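Local coordinates for protein ORF10 (Moritella marina, PDB 6RIW) that probably extends the acyl chain in polyunsaturated fatty acid synthesis by decarboxylative condensation, as the ketosynthase-chain length factor didomain of a much longer synthase protein, at residues Asp56-Cys60 with Ser236-Pro242; Leu192-Cys196 with Ile641-Met645; Glu531-Phe537 with Leu906-Leu912; Pro552-Met557 with Ala691-Leu695. All coordinates share one frame; numbering follows the deposited sequence.

Interaction 1 of 4, residues Asp56-Cys60 with Ser236-Pro242; sequences DKFYC and SIFQAYP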
loop_
_atom_site.group_PDB
_atom_site.type_symbol
_atom_site.label_atom_id
_atom_site.label_comp_id
_atom_site.label_asym_id
_atom_site.label_seq_id
_atom_site.Cartn_x
_atom_site.Cartn_y
_atom_site.Cartn_z
ATOM N N ASP A 56 -8.494 -23.858 0.046
ATOM C CA ASP A 56 -9.547 -22.899 -0.312
ATOM C C ASP A 56 -10.592 -22.761 0.795
ATOM O O ASP A 56 -11.751 -22.444 0.521
ATOM C CB ASP A 56 -10.234 -23.247 -1.640
ATOM C CG ASP A 56 -9.246 -23.423 -2.810
ATOM O OD1 ASP A 56 -8.261 -22.665 -2.926
ATOM O OD2 ASP A 56 -9.464 -24.337 -3.624
ATOM N N LYS A 57 -10.179 -22.960 2.055
ATOM C CA LYS A 57 -11.061 -22.837 3.211
ATOM C C LYS A 57 -10.377 -22.012 4.297
ATOM O O LYS A 57 -9.151 -22.038 4.434
ATOM C CB LYS A 57 -11.425 -24.220 3.798
ATOM C CG LYS A 57 -12.019 -25.186 2.817
ATOM C CD LYS A 57 -13.465 -24.837 2.527
ATOM C CE LYS A 57 -14.116 -25.945 1.712
ATOM N NZ LYS A 57 -15.412 -25.520 1.131
ATOM N N PHE A 58 -11.162 -21.269 5.072
ATOM C CA PHE A 58 -10.618 -20.723 6.307
ATOM C C PHE A 58 -11.157 -21.519 7.493
ATOM O O PHE A 58 -12.176 -22.196 7.386
ATOM C CB PHE A 58 -10.890 -19.211 6.475
ATOM C CG PHE A 58 -12.210 -18.725 5.944
ATOM C CD1 PHE A 58 -13.398 -19.167 6.483
ATOM C CD2 PHE A 58 -12.247 -17.755 4.960
ATOM C CE1 PHE A 58 -14.613 -18.677 6.017
ATOM C CE2 PHE A 58 -13.450 -17.250 4.487
ATOM C CZ PHE A 58 -14.641 -17.714 5.017
ATOM N N TYR A 59 -10.420 -21.518 8.605
ATOM C CA TYR A 59 -10.843 -22.307 9.760
ATOM C C TYR A 59 -11.241 -21.432 10.936
ATOM O O TYR A 59 -11.415 -21.942 12.045
ATOM C CB TYR A 59 -9.757 -23.314 10.175
ATOM C CG TYR A 59 -8.455 -22.739 10.723
ATOM C CD1 TYR A 59 -8.246 -22.616 12.089
ATOM C CD2 TYR A 59 -7.423 -22.381 9.868
ATOM C CE1 TYR A 59 -7.052 -22.123 12.588
ATOM C CE2 TYR A 59 -6.226 -21.896 10.349
ATOM C CZ TYR A 59 -6.045 -21.757 11.709
ATOM O OH TYR A 59 -4.848 -21.266 12.175
ATOM N N CYS A 60 -11.408 -20.129 10.715
ATOM C CA CYS A 60 -11.866 -19.215 11.751
ATOM C C CYS A 60 -12.634 -18.084 11.078
ATOM O O CYS A 60 -12.183 -17.566 10.050
ATOM C CB CYS A 60 -10.672 -18.676 12.552
ATOM S SG CYS A 60 -11.067 -17.428 13.825
ATOM N N SER A 236 -5.522 -17.980 7.445
ATOM C CA SER A 236 -5.666 -19.429 7.516
ATOM C C SER A 236 -4.440 -20.142 6.947
ATOM O O SER A 236 -3.960 -21.111 7.550
ATOM C CB SER A 236 -6.943 -19.877 6.807
ATOM O OG SER A 236 -8.057 -19.317 7.479
ATOM N N ILE A 237 -3.902 -19.683 5.805
ATOM C CA ILE A 237 -2.730 -20.379 5.259
ATOM C C ILE A 237 -1.495 -20.106 6.114
ATOM O O ILE A 237 -0.597 -20.955 6.214
ATOM C CB ILE A 237 -2.486 -20.028 3.773
ATOM C CG1 ILE A 237 -1.422 -20.953 3.166
ATOM C CG2 ILE A 237 -2.051 -18.625 3.595
ATOM C CD1 ILE A 237 -1.928 -22.395 2.947
ATOM N N PHE A 238 -1.426 -18.941 6.751
ATOM C CA PHE A 238 -0.374 -18.663 7.727
ATOM C C PHE A 238 -0.549 -19.449 9.025
ATOM O O PHE A 238 0.354 -19.409 9.870
ATOM C CB PHE A 238 -0.342 -17.170 8.061
ATOM C CG PHE A 238 0.024 -16.276 6.892
ATOM C CD1 PHE A 238 0.656 -16.791 5.769
ATOM C CD2 PHE A 238 -0.248 -14.923 6.939
ATOM C CE1 PHE A 238 1.008 -15.968 4.700
ATOM C CE2 PHE A 238 0.100 -14.086 5.876
ATOM C CZ PHE A 238 0.719 -14.618 4.749
ATOM N N GLN A 239 -1.688 -20.126 9.212
ATOM C CA GLN A 239 -2.030 -20.799 10.478
ATOM C C GLN A 239 -1.956 -19.832 11.665
ATOM O O GLN A 239 -1.491 -20.181 12.758
ATOM C CB GLN A 239 -1.131 -22.013 10.716
ATOM C CG GLN A 239 -1.283 -23.136 9.705
ATOM C CD GLN A 239 -0.302 -24.264 9.986
ATOM O OE1 GLN A 239 -0.080 -24.638 11.141
ATOM N NE2 GLN A 239 0.316 -24.789 8.932
ATOM N N ALA A 240 -2.411 -18.600 11.449
ATOM C CA ALA A 240 -2.330 -17.559 12.466
ATOM C C ALA A 240 -3.529 -17.533 13.403
ATOM O O ALA A 240 -3.438 -16.939 14.482
ATOM C CB ALA A 240 -2.171 -16.186 11.802
ATOM N N TYR A 241 -4.647 -18.153 13.023
ATOM C CA TYR A 241 -5.817 -18.258 13.885
ATOM C C TYR A 241 -5.612 -19.332 14.963
ATOM O O TYR A 241 -4.985 -20.363 14.705
ATOM C CB TYR A 241 -7.050 -18.606 13.053
ATOM C CG TYR A 241 -7.542 -17.503 12.130
ATOM C CD1 TYR A 241 -7.927 -16.272 12.629
ATOM C CD2 TYR A 241 -7.654 -17.719 10.747
ATOM C CE1 TYR A 241 -8.390 -15.263 11.779
ATOM C CE2 TYR A 241 -8.123 -16.731 9.898
ATOM C CZ TYR A 241 -8.490 -15.510 10.420
ATOM O OH TYR A 241 -8.953 -14.516 9.597
ATOM N N PRO A 242 -6.162 -19.134 16.166
ATOM C CA PRO A 242 -5.880 -20.074 17.270
ATOM C C PRO A 242 -6.632 -21.392 17.111
ATOM O O PRO A 242 -7.847 -21.414 16.911
ATOM C CB PRO A 242 -6.340 -19.310 18.521
ATOM C CG PRO A 242 -7.377 -18.347 18.026
ATOM C CD PRO A 242 -6.943 -17.964 16.614
#
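Tyr59 sets the edge of its ring against the C-terminal end of helix 228-237, where Gln239, with positive phi, closes a Schellman motif, and the chain then turns through Tyr241. The side chain can be followed outward from CB. A chi1 of 67° sets CG between the backbone N and the carbonyl carbon, which brings the ring edge to the helix end. CD2 comes first, loosely beside Ser236 OG; CE2 then lies 3.7 Å from Ser236 O, which sits at the ring edge and in its plane. On the other flank CE1 packs on Tyr241 CB at 3.5 Å. At the tip, Tyr59 OH donates to Tyr241 O over 2.7 Å, the donor tilted modestly from the carbonyl plane. The Tyr241 ring presents its edge to the Tyr59 face in a T-shaped stack, planes at 89° and centroids 5.8 Å apart. A leucine in place of Tyr59 would lack the hydroxyl and the flat face, and would probably leave Tyr241 O without this donor and the Tyr241 ring edge without its stacking surface.

Lower down, Tyr59 N gives a weak bond of 3.4 Å to Ser236 OG, whose stronger link is to Asn232 O one turn back in the helix. The hydroxyl bond and ring packing of Tyr59 hold the loop before strand 62-64 against the helix end of the ketosynthase half, while Asp56 reaches Arg594 and Lys625 in the chain length factor half. Cys60 finishes the contact on the Tyr241 ring: its CB sits over the face, 3.4 Å from Tyr241 CG, and its SG approaches obliquely.

Interaction 2 of 4, residues Leu192-Cys196 with Ile641-Met645; sequences LDAAC and IGNIM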
loop_
_atom_site.group_PDB
_atom_site.type_symbol
_atom_site.label_atom_id
_atom_site.label_comp_id
_atom_site.label_asym_id
_atom_site.label_seq_id
_atom_site.Cartn_x
_atom_site.Cartn_y
_atom_site.Cartn_z
ATOM N N LEU A 192 0.835 4.769 2.706
ATOM C CA LEU A 192 1.982 3.895 2.925
ATOM C C LEU A 192 1.501 2.566 3.481
ATOM O O LEU A 192 0.382 2.453 3.990
ATOM C CB LEU A 192 3.020 4.531 3.877
ATOM C CG LEU A 192 2.615 4.801 5.332
ATOM C CD1 LEU A 192 2.728 3.567 6.242
ATOM C CD2 LEU A 192 3.496 5.908 5.915
ATOM N N ASP A 193 2.377 1.561 3.408
ATOM C CA ASP A 193 2.117 0.236 3.967
ATOM C C ASP A 193 3.369 -0.189 4.720
ATOM O O ASP A 193 4.445 -0.301 4.128
ATOM C CB ASP A 193 1.760 -0.766 2.855
ATOM C CG ASP A 193 1.426 -2.192 3.353
ATOM O OD1 ASP A 193 1.225 -2.430 4.576
ATOM O OD2 ASP A 193 1.327 -3.102 2.467
ATOM N N ALA A 194 3.228 -0.379 6.021
ATOM C CA ALA A 194 4.222 -1.021 6.877
ATOM C C ALA A 194 3.562 -2.155 7.662
ATOM O O ALA A 194 3.906 -2.400 8.816
ATOM C CB ALA A 194 4.863 -0.010 7.832
ATOM N N ALA A 195 2.584 -2.826 7.045
ATOM C CA ALA A 195 1.783 -3.912 7.645
ATOM C C ALA A 195 1.235 -3.415 8.982
ATOM O O ALA A 195 0.716 -2.286 9.034
ATOM C CB ALA A 195 2.608 -5.200 7.712
ATOM N N CYS A 196 1.355 -4.193 10.070
ATOM C CA CYS A 196 0.741 -3.883 11.358
ATOM C C CYS A 196 1.250 -2.578 11.966
ATOM O O CYS A 196 0.638 -2.059 12.915
ATOM C CB CYS A 196 0.985 -5.061 12.336
ATOM S SG CYS A 196 1.168 -6.718 11.524
ATOM N N ILE A 641 1.614 -9.424 -0.002
ATOM C CA ILE A 641 1.625 -8.338 0.979
ATOM C C ILE A 641 2.675 -7.316 0.549
ATOM O O ILE A 641 3.875 -7.599 0.583
ATOM C CB ILE A 641 1.924 -8.881 2.388
ATOM C CG1 ILE A 641 0.936 -10.003 2.747
ATOM C CG2 ILE A 641 1.918 -7.763 3.413
ATOM C CD1 ILE A 641 1.336 -10.823 3.943
ATOM N N GLY A 642 2.239 -6.108 0.174
ATOM C CA GLY A 642 3.118 -5.205 -0.555
ATOM C C GLY A 642 4.362 -4.793 0.210
ATOM O O GLY A 642 5.458 -4.728 -0.361
ATOM N N ASN A 643 4.225 -4.491 1.511
ATOM C CA ASN A 643 5.391 -3.984 2.225
ATOM C C ASN A 643 6.476 -5.041 2.371
ATOM O O ASN A 643 7.634 -4.699 2.637
ATOM C CB ASN A 643 5.010 -3.445 3.608
ATOM C CG ASN A 643 4.641 -4.552 4.582
ATOM O OD1 ASN A 643 3.596 -5.181 4.437
ATOM N ND2 ASN A 643 5.499 -4.794 5.584
ATOM N N ILE A 644 6.139 -6.311 2.177
ATOM C CA ILE A 644 7.138 -7.340 2.428
ATOM C C ILE A 644 8.212 -7.300 1.356
ATOM O O ILE A 644 9.360 -7.673 1.614
ATOM C CB ILE A 644 6.468 -8.723 2.556
ATOM C CG1 ILE A 644 5.549 -8.718 3.787
ATOM C CG2 ILE A 644 7.529 -9.831 2.684
ATOM C CD1 ILE A 644 4.961 -10.095 4.185
ATOM N N MET A 645 7.894 -6.812 0.153
ATOM C CA MET A 645 8.958 -6.755 -0.847
ATOM C C MET A 645 10.057 -5.770 -0.440
ATOM O O MET A 645 11.243 -6.037 -0.694
ATOM C CB MET A 645 8.376 -6.454 -2.236
ATOM C CG MET A 645 7.932 -5.042 -2.516
ATOM S SD MET A 645 7.283 -4.992 -4.226
ATOM C CE MET A 645 5.632 -4.411 -3.886
HETATM O O HOH W 1 0.771 -4.875 4.596
#
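At the seam between the ketosynthase and chain length factor halves, Asp193 at the end of strand 189-193 meets Asn643 in the first turn of helix 642-653. The carboxylate, with CG anti to the backbone N (chi1 -178°), reaches across to that helix start. Its OD2 accepts a weak bond from Asn643 N at 3.4 Å. Its OD1 turns back on its own chain and takes Ala195 N at 2.8 Å, from above the carboxylate plane, which makes an Asx turn and fixes the bend that follows the strand.

The two side chains cross at about a right angle, with carboxylate and amide planes 58° apart. Asn643 CB rests 3.2 Å from Asp193 O, and the amide stands beside the methyl of Ala195, Asn643 OD1 being 3.4 Å from Ala195 CB. Asp193 OD1 and Asn643 OD1 are both acceptors and lie near each other without a bond; a single water lies between them and donates to Asn643 OD1 at 2.8 Å and to Asp193 OD1 at an unusually short 2.5 Å, so that second side is less certain. The other end of the amide is spoken for, since Asn643 ND2 donates to Phe440 O, so its orientation is set from two sides. All the touching residues are buried.

Three residues beyond Asp193 comes Cys196, whose side chain packs near His331, His368 and Phe440, consistent with the Cys-His-His active site of ketosynthases. With strand 189-193 also pairing antiparallel to strand 659-663, this is the interface typical of paired thiolase-fold domains, running just behind the probable nucleophile.

Interaction 3 of 4, residues Glu531-Phe537 with Leu906-Leu912; sequences EQLDIDF and LVKTIKL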
loop_
_atom_site.group_PDB
_atom_site.type_symbol
_atom_site.label_atom_id
_atom_site.label_comp_id
_atom_site.label_asym_id
_atom_site.label_seq_id
_atom_site.Cartn_x
_atom_site.Cartn_y
_atom_site.Cartn_z
ATOM N N GLU A 531 7.965 -10.424 -20.736
ATOM C CA GLU A 531 7.526 -11.808 -20.888
ATOM C C GLU A 531 7.973 -12.671 -19.714
ATOM O O GLU A 531 7.220 -13.535 -19.250
ATOM C CB GLU A 531 8.040 -12.395 -22.216
ATOM C CG GLU A 531 7.827 -13.929 -22.318
ATOM C CD GLU A 531 7.907 -14.472 -23.749
ATOM O OE1 GLU A 531 8.460 -13.781 -24.638
ATOM O OE2 GLU A 531 7.418 -15.606 -23.974
ATOM N N GLN A 532 9.180 -12.440 -19.205
ATOM C CA GLN A 532 9.768 -13.295 -18.182
ATOM C C GLN A 532 10.948 -12.572 -17.546
ATOM O O GLN A 532 11.480 -11.608 -18.096
ATOM C CB GLN A 532 10.218 -14.636 -18.779
ATOM C CG GLN A 532 11.250 -14.484 -19.879
ATOM C CD GLN A 532 11.425 -15.771 -20.688
ATOM O OE1 GLN A 532 10.450 -16.411 -21.083
ATOM N NE2 GLN A 532 12.668 -16.157 -20.915
ATOM N N LEU A 533 11.365 -13.064 -16.384
ATOM C CA LEU A 533 12.599 -12.612 -15.765
ATOM C C LEU A 533 13.443 -13.815 -15.363
ATOM O O LEU A 533 12.914 -14.884 -15.046
ATOM C CB LEU A 533 12.319 -11.737 -14.546
ATOM C CG LEU A 533 11.363 -12.411 -13.564
ATOM C CD1 LEU A 533 12.142 -13.020 -12.407
ATOM C CD2 LEU A 533 10.355 -11.429 -13.037
ATOM N N ASP A 534 14.760 -13.628 -15.378
ATOM C CA ASP A 534 15.712 -14.586 -14.823
ATOM C C ASP A 534 16.197 -14.075 -13.472
ATOM O O ASP A 534 16.643 -12.927 -13.364
ATOM C CB ASP A 534 16.916 -14.773 -15.746
ATOM C CG ASP A 534 16.530 -15.137 -17.168
ATOM O OD1 ASP A 534 15.321 -15.286 -17.471
ATOM O OD2 ASP A 534 17.462 -15.271 -17.992
ATOM N N ILE A 535 16.124 -14.920 -12.448
ATOM C CA ILE A 535 16.488 -14.497 -11.101
ATOM C C ILE A 535 17.260 -15.618 -10.412
ATOM O O ILE A 535 16.979 -16.802 -10.623
ATOM C CB ILE A 535 15.233 -14.080 -10.301
ATOM C CG1 ILE A 535 15.612 -13.345 -9.012
ATOM C CG2 ILE A 535 14.336 -15.270 -10.020
ATOM C CD1 ILE A 535 14.570 -12.293 -8.587
ATOM N N ASP A 536 18.240 -15.238 -9.594
ATOM C CA ASP A 536 19.062 -16.194 -8.844
ATOM C C ASP A 536 18.327 -16.578 -7.567
ATOM O O ASP A 536 18.321 -15.822 -6.594
ATOM C CB ASP A 536 20.431 -15.595 -8.528
ATOM C CG ASP A 536 21.228 -16.430 -7.518
ATOM O OD1 ASP A 536 20.932 -17.631 -7.345
ATOM O OD2 ASP A 536 22.165 -15.883 -6.905
ATOM N N PHE A 537 17.732 -17.781 -7.559
ATOM C CA PHE A 537 16.972 -18.241 -6.396
ATOM C C PHE A 537 17.841 -18.351 -5.153
ATOM O O PHE A 537 17.333 -18.236 -4.031
ATOM C CB PHE A 537 16.322 -19.596 -6.682
ATOM C CG PHE A 537 14.977 -19.507 -7.353
ATOM C CD1 PHE A 537 14.706 -18.508 -8.274
ATOM C CD2 PHE A 537 13.988 -20.441 -7.076
ATOM C CE1 PHE A 537 13.470 -18.437 -8.897
ATOM C CE2 PHE A 537 12.748 -20.377 -7.695
ATOM C CZ PHE A 537 12.488 -19.372 -8.605
ATOM N N LEU A 906 21.602 -20.477 -8.456
ATOM C CA LEU A 906 20.522 -21.229 -9.092
ATOM C C LEU A 906 19.584 -20.271 -9.822
ATOM O O LEU A 906 18.590 -19.810 -9.261
ATOM C CB LEU A 906 19.751 -22.062 -8.055
ATOM C CG LEU A 906 18.430 -22.723 -8.466
ATOM C CD1 LEU A 906 18.669 -23.919 -9.377
ATOM C CD2 LEU A 906 17.592 -23.121 -7.239
ATOM N N VAL A 907 19.910 -19.964 -11.073
ATOM C CA VAL A 907 19.138 -19.005 -11.855
ATOM C C VAL A 907 17.966 -19.714 -12.517
ATOM O O VAL A 907 18.145 -20.739 -13.185
ATOM C CB VAL A 907 20.022 -18.313 -12.897
ATOM C CG1 VAL A 907 19.167 -17.422 -13.787
ATOM C CG2 VAL A 907 21.110 -17.511 -12.197
ATOM N N LYS A 908 16.765 -19.164 -12.337
ATOM C CA LYS A 908 15.548 -19.746 -12.873
ATOM C C LYS A 908 14.746 -18.684 -13.616
ATOM O O LYS A 908 14.765 -17.502 -13.258
ATOM C CB LYS A 908 14.699 -20.364 -11.764
ATOM C CG LYS A 908 15.356 -21.556 -11.067
ATOM C CD LYS A 908 14.483 -22.806 -11.163
ATOM C CE LYS A 908 15.309 -24.079 -11.063
ATOM N NZ LYS A 908 14.871 -25.105 -12.050
ATOM N N THR A 909 14.034 -19.126 -14.651
ATOM C CA THR A 909 13.185 -18.257 -15.461
ATOM C C THR A 909 11.756 -18.318 -14.935
ATOM O O THR A 909 11.220 -19.403 -14.712
ATOM C CB THR A 909 13.225 -18.675 -16.930
ATOM O OG1 THR A 909 14.537 -18.444 -17.449
ATOM C CG2 THR A 909 12.213 -17.874 -17.749
ATOM N N ILE A 910 11.154 -17.156 -14.705
ATOM C CA ILE A 910 9.775 -17.072 -14.244
ATOM C C ILE A 910 9.000 -16.245 -15.256
ATOM O O ILE A 910 9.398 -15.115 -15.570
ATOM C CB ILE A 910 9.684 -16.462 -12.841
ATOM C CG1 ILE A 910 10.367 -17.398 -11.842
ATOM C CG2 ILE A 910 8.230 -16.226 -12.454
ATOM C CD1 ILE A 910 10.920 -16.698 -10.639
ATOM N N LYS A 911 7.925 -16.820 -15.792
ATOM C CA LYS A 911 7.096 -16.145 -16.778
ATOM C C LYS A 911 5.997 -15.361 -16.080
ATOM O O LYS A 911 5.435 -15.814 -15.080
ATOM C CB LYS A 911 6.481 -17.148 -17.759
ATOM C CG LYS A 911 7.480 -17.661 -18.795
ATOM C CD LYS A 911 6.862 -18.696 -19.721
ATOM C CE LYS A 911 7.838 -19.109 -20.822
ATOM N NZ LYS A 911 8.135 -17.975 -21.751
ATOM N N LEU A 912 5.710 -14.172 -16.601
ATOM C CA LEU A 912 4.581 -13.392 -16.108
ATOM C C LEU A 912 3.282 -13.968 -16.681
ATOM O O LEU A 912 3.277 -14.641 -17.713
ATOM C CB LEU A 912 4.746 -11.920 -16.489
ATOM C CG LEU A 912 5.645 -11.125 -15.532
ATOM C CD1 LEU A 912 7.094 -11.541 -15.690
ATOM C CD2 LEU A 912 5.498 -9.631 -15.817
HETATM O O HOH W 2 4.600 -14.174 -20.038
#
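Lys911 NZ is gripped twice: Gln532 OE1 takes a hydrogen bond of 2.9 Å, nearly along the C=O axis, and Glu531 OE2 forms a longer salt bridge of 3.3 Å. The lysine runs side by side with both chains and bends only at its end (chi4 -66°) to bring NZ to them. A leucine in place of Gln532 has no amide, and would probably cost the ammonium its shorter bond, leaving the longer salt bridge to Glu531, whose other oxygen already pairs with Arg499.

Strands 532-536 and 907-911 form a two-stranded antiparallel sheet. Leu533 with Ile910 and Ile535 with Lys908 are its hydrogen-bonded pairs; Leu533 O takes Ile910 N at 2.9 Å. Beside Gln532 on the same face, Thr909 OG1 donates to Asp534 OD1 from above the carboxylate plane, a long bond of 3.3 Å. At the far end Asp536 OD1 accepts from Leu906 N as well as from Leu538 N, where it caps helix 537-540.

On the opposite face Phe537 takes Lys908 CB over its ring, while Ile910 CD1 meets the ring edge, 3.5 Å from CE1. Leu533, Ile535 and Ile910 on that face press against helix 552-567, joined by Leu912 just beyond the strand.

Interaction 4 of 4, residues Pro552-Met557 with Ala691-Leu695; sequences PQQLMM and AAVDL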
loop_
_atom_site.group_PDB
_atom_site.type_symbol
_atom_site.label_atom_id
_atom_site.label_comp_id
_atom_site.label_asym_id
_atom_site.label_seq_id
_atom_site.Cartn_x
_atom_site.Cartn_y
_atom_site.Cartn_z
ATOM N N PRO A 552 5.594 -12.163 -9.466
ATOM C CA PRO A 552 6.607 -11.360 -10.181
ATOM C C PRO A 552 6.717 -9.924 -9.712
ATOM O O PRO A 552 7.815 -9.370 -9.796
ATOM C CB PRO A 552 6.142 -11.444 -11.644
ATOM C CG PRO A 552 5.399 -12.743 -11.720
ATOM C CD PRO A 552 4.708 -12.896 -10.392
ATOM N N GLN A 553 5.642 -9.301 -9.194
ATOM C CA GLN A 553 5.775 -7.930 -8.680
ATOM C C GLN A 553 6.907 -7.829 -7.653
ATOM O O GLN A 553 7.720 -6.893 -7.684
ATOM C CB GLN A 553 4.454 -7.445 -8.060
ATOM C CG GLN A 553 4.498 -5.945 -7.613
ATOM C CD GLN A 553 3.314 -5.521 -6.752
ATOM O OE1 GLN A 553 2.968 -6.188 -5.773
ATOM N NE2 GLN A 553 2.702 -4.386 -7.098
ATOM N N GLN A 554 6.984 -8.794 -6.738
ATOM C CA GLN A 554 8.017 -8.734 -5.708
ATOM C C GLN A 554 9.381 -9.148 -6.255
ATOM O O GLN A 554 10.394 -8.521 -5.932
ATOM C CB GLN A 554 7.604 -9.593 -4.515
ATOM C CG GLN A 554 6.330 -9.040 -3.834
ATOM C CD GLN A 554 6.294 -9.257 -2.313
ATOM O OE1 GLN A 554 7.083 -10.030 -1.753
ATOM N NE2 GLN A 554 5.363 -8.564 -1.639
ATOM N N LEU A 555 9.432 -10.168 -7.116
ATOM C CA LEU A 555 10.728 -10.589 -7.652
ATOM C C LEU A 555 11.359 -9.495 -8.509
ATOM O O LEU A 555 12.571 -9.258 -8.437
ATOM C CB LEU A 555 10.561 -11.866 -8.475
ATOM C CG LEU A 555 10.135 -13.067 -7.633
ATOM C CD1 LEU A 555 9.674 -14.202 -8.514
ATOM C CD2 LEU A 555 11.283 -13.494 -6.753
ATOM N N MET A 556 10.553 -8.837 -9.348
ATOM C CA MET A 556 11.076 -7.763 -10.189
ATOM C C MET A 556 11.638 -6.628 -9.354
ATOM O O MET A 556 12.710 -6.097 -9.672
ATOM C CB MET A 556 9.993 -7.219 -11.116
ATOM C CG MET A 556 9.559 -8.176 -12.181
ATOM S SD MET A 556 10.535 -7.965 -13.676
ATOM C CE MET A 556 9.972 -6.359 -14.236
ATOM N N MET A 557 10.908 -6.214 -8.302
ATOM C CA MET A 557 11.376 -5.130 -7.443
ATOM C C MET A 557 12.666 -5.526 -6.732
ATOM O O MET A 557 13.594 -4.719 -6.596
ATOM C CB MET A 557 10.298 -4.763 -6.411
ATOM C CG MET A 557 10.807 -3.848 -5.276
ATOM S SD MET A 557 11.401 -4.782 -3.822
ATOM C CE MET A 557 12.424 -3.544 -3.019
ATOM N N ALA A 691 12.703 2.163 -4.937
ATOM C CA ALA A 691 12.385 1.216 -5.995
ATOM C C ALA A 691 10.949 1.447 -6.442
ATOM O O ALA A 691 10.136 2.080 -5.750
ATOM C CB ALA A 691 12.589 -0.236 -5.531
ATOM N N ALA A 692 10.639 0.969 -7.630
ATOM C CA ALA A 692 9.303 1.187 -8.160
ATOM C C ALA A 692 8.960 -0.014 -9.011
ATOM O O ALA A 692 9.820 -0.514 -9.730
ATOM C CB ALA A 692 9.226 2.457 -9.009
ATOM N N VAL A 693 7.705 -0.452 -8.967
ATOM C CA VAL A 693 7.304 -1.583 -9.797
ATOM C C VAL A 693 5.833 -1.431 -10.142
ATOM O O VAL A 693 5.009 -1.076 -9.289
ATOM C CB VAL A 693 7.585 -2.937 -9.110
ATOM C CG1 VAL A 693 6.923 -3.017 -7.735
ATOM C CG2 VAL A 693 7.135 -4.103 -9.992
ATOM N N ASP A 694 5.513 -1.672 -11.405
ATOM C CA ASP A 694 4.121 -1.825 -11.812
ATOM C C ASP A 694 4.124 -2.791 -12.984
ATOM O O ASP A 694 4.631 -2.474 -14.069
ATOM C CB ASP A 694 3.478 -0.488 -12.197
ATOM C CG ASP A 694 1.951 -0.556 -12.174
ATOM O OD1 ASP A 694 1.412 -1.698 -12.227
ATOM O OD2 ASP A 694 1.292 0.508 -12.082
ATOM N N LEU A 695 3.565 -3.968 -12.775
ATOM C CA LEU A 695 3.415 -4.891 -13.899
ATOM C C LEU A 695 2.106 -4.553 -14.618
ATOM O O LEU A 695 1.136 -5.311 -14.645
ATOM C CB LEU A 695 3.518 -6.329 -13.408
ATOM C CG LEU A 695 4.869 -6.518 -12.681
ATOM C CD1 LEU A 695 5.119 -7.974 -12.304
ATOM C CD2 LEU A 695 6.041 -5.995 -13.528
#
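Leu695 points its CD1 at the first turn of helix 552-567, wedged between Pro552 and Gln553: CD1 lies 3.7 Å from Pro552 CB and 3.4 Å from Gln553 N. Its other methyl, CD2, turns to Met556, whose chain is bent at chi2 (-91°) and again at chi3, which brings CE within 4.0 Å of Leu695 CD2; the two side chains cross obliquely.

Two residues back, on strand 687-694, Val693 faces the middle of residues 552-557. Gln553 passes it at about a right angle, laying its aliphatic CG 3.8 Å from Val693 CG1, while Val693 CG2 lies 3.7 Å from Gln553 O. The amide end carries on past the valine, and its NE2 donates to Gly583 O. Met557, with CG anti to the backbone N (chi1 168°), brings its CB to Val693 CG1 and its CG to Ala691 CB, each at 4.0 Å. Ala691 and Val693 on the strand and Leu695 just after it thus face the helix, which runs roughly antiparallel to the strand, at 147°, in the chain length factor half. Helix on sheet in this way is the layered construction of the thiolase fold.

No hydrogen bond crosses between helix and strand. Apart from methyls lying against the backbone of Pro552 and Gln553, the contact is made by aliphatic carbons, including CE of Met556, so what holds it is burial and the fit of shapes, and the one polar side chain involved contributes its carbon atoms.

Overall arrangement
Interactions 2, 3 and 4 form a chain of touching contacts through the didomain. Interaction 4 has its centre 14 Å from interaction 2 and 13 Å from interaction 3; helix 552-567 serves both, Gln554 NE2 giving a weak bond to Ile641 O and Met556 CG packing on Leu533 CD2 at 3.5 Å. Interaction 1, centred 20 Å from interaction 2, touches it through Phe238 CZ and Ile641 CD1 but stays about 18 Å, nearest atoms, from interaction 3. Interaction 2 alone includes Cys196 of the probable active site, and it ties the ketosynthase half to the chain length factor half. None of the four lies at the magnesium site of Met1 and Lys286.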